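Side-chain contact in tail assembly chaperone (PDB 2OB9), which probably acts as a chaperone during assembly of the bacteriophage HK97 tail: residues G102-H105 against S106-K110. Numbering follows the deposited sequence.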
loop_
_atom_site.group_PDB
_atom_site.type_symbol
_atom_site.label_atom_id
_atom_site.label_comp_id
_atom_site.label_asym_id
_atom_site.label_seq_id
_atom_site.Cartn_x
_atom_site.Cartn_y
_atom_site.Cartn_z
ATOM N N GLY A 102 4.424 23.044 29.387
ATOM C CA GLY A 102 5.871 23.009 29.377
ATOM C C GLY A 102 6.398 21.803 30.120
ATOM O O GLY A 102 5.697 20.788 30.237
ATOM N N PRO A 103 7.647 21.893 30.599
ATOM C CA PRO A 103 8.426 20.774 31.151
ATOM C C PRO A 103 7.744 19.950 32.266
ATOM O O PRO A 103 7.840 18.728 32.263
ATOM C CB PRO A 103 9.701 21.466 31.668
ATOM C CG PRO A 103 9.853 22.657 30.786
ATOM C CD PRO A 103 8.430 23.141 30.577
ATOM N N VAL A 104 7.102 20.606 33.219
ATOM C CA VAL A 104 6.410 19.915 34.305
ATOM C C VAL A 104 5.228 19.075 33.791
ATOM O O VAL A 104 5.132 17.884 34.093
ATOM C CB VAL A 104 5.982 20.900 35.452
ATOM C CG1 VAL A 104 5.195 20.164 36.562
ATOM C CG2 VAL A 104 7.207 21.593 36.018
ATOM N N HIS A 105 4.349 19.701 33.008
ATOM C CA HIS A 105 3.202 19.020 32.419
ATOM C C HIS A 105 3.645 17.794 31.633
ATOM O O HIS A 105 3.057 16.732 31.721
ATOM C CB HIS A 105 2.432 19.966 31.496
ATOM C CG HIS A 105 2.116 21.287 32.124
ATOM N ND1 HIS A 105 3.075 22.251 32.339
ATOM C CD2 HIS A 105 0.962 21.785 32.624
ATOM C CE1 HIS A 105 2.523 23.299 32.913
ATOM N NE2 HIS A 105 1.245 23.028 33.124
ATOM N N SER A 106 4.699 17.953 30.867
ATOM C CA SER A 106 5.139 16.895 29.994
ATOM C C SER A 106 5.792 15.753 30.778
ATOM O O SER A 106 5.668 14.612 30.402
ATOM C CB SER A 106 6.021 17.463 28.885
ATOM O OG SER A 106 7.396 17.403 29.246
ATOM N N ARG A 107 6.433 16.078 31.895
ATOM C CA ARG A 107 7.001 15.077 32.828
ATOM C C ARG A 107 5.881 14.368 33.614
ATOM O O ARG A 107 6.000 13.209 33.966
ATOM C CB ARG A 107 7.944 15.769 33.807
ATOM C CG ARG A 107 8.640 14.819 34.781
ATOM C CD ARG A 107 9.450 15.526 35.930
ATOM N NE ARG A 107 8.640 16.345 36.874
ATOM C CZ ARG A 107 7.832 15.839 37.812
ATOM N NH1 ARG A 107 7.678 14.513 37.935
ATOM N NH2 ARG A 107 7.168 16.661 38.637
ATOM N N LEU A 108 4.789 15.080 33.884
ATOM C CA LEU A 108 3.616 14.464 34.518
ATOM C C LEU A 108 2.877 13.551 33.530
ATOM O O LEU A 108 2.457 12.469 33.917
ATOM C CB LEU A 108 2.667 15.525 35.148
ATOM C CG LEU A 108 3.164 16.207 36.435
ATOM C CD1 LEU A 108 2.244 17.329 36.842
ATOM C CD2 LEU A 108 3.313 15.208 37.614
ATOM N N LEU A 109 2.748 13.958 32.266
ATOM C CA LEU A 109 2.233 13.063 31.254
ATOM C C LEU A 109 3.002 11.731 31.192
ATOM O O LEU A 109 2.367 10.662 31.197
ATOM C CB LEU A 109 2.179 13.720 29.881
ATOM C CG LEU A 109 1.676 12.917 28.655
ATOM C CD1 LEU A 109 0.309 12.250 28.928
ATOM C CD2 LEU A 109 1.534 13.851 27.435
ATOM N N LYS A 110 4.338 11.793 31.123
ATOM C CA LYS A 110 5.174 10.589 31.066
ATOM C C LYS A 110 4.970 9.659 32.244
ATOM O O LYS A 110 4.788 8.479 32.070
ATOM C CB LYS A 110 6.661 10.938 30.922
ATOM C CG LYS A 110 7.045 11.170 29.475
ATOM C CD LYS A 110 8.373 11.853 29.355
ATOM C CE LYS A 110 8.639 12.271 27.911
ATOM N NZ LYS A 110 9.202 11.154 27.086
#
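V104 and L108 share one flank of the helix, a turn apart, and CG1 of V104 meets CD1 of L108 at 4.1 Å. The V104 torsion accounts for this meeting: CG1 stands anti to the backbone N (chi1 177°), beside its own carbonyl carbon, which tips this methyl along the helix toward the following turn. L108 also rests on the backbone of V104, its CG 3.5 Å from V104 O, while L108 N donates to that same oxygen at 2.8 Å. A second polar meeting involves P103 O, which accepts a hydrogen bond from R107 N at 3.0 Å and a weak one from S106 OG at 3.3 Å. The S106 hydroxyl thus reaches back to the first turn, although its stronger partner is N117 of the second subunit. G102 O receives S106 N at 3.1 Å, and L109 N bonds to H105 O at 2.8 Å, so four consecutive carbonyls are taken up by amides four residues on.

Beyond this shell, strand 20-25 flanks the aliphatic pair, V25 touching V104 and V23 touching L108. The bent R107 chain carries NH2 into a salt bridge with E27, and the H105 ring packs edge-to-face with W28 while NE2 bonds to A11 O of the second subunit. G102 occupies the N-cap position, followed by P103 in the first turn of helix 103-113, where proline fits well, because the first-turn nitrogens have no carbonyl of a preceding turn to bond to and the missing N-H costs nothing. What results is a regular alpha-helical N-terminus with i to i+4 bonding, whose sides meet both the sheet of its own chain and a neighbouring subunit of the assembly.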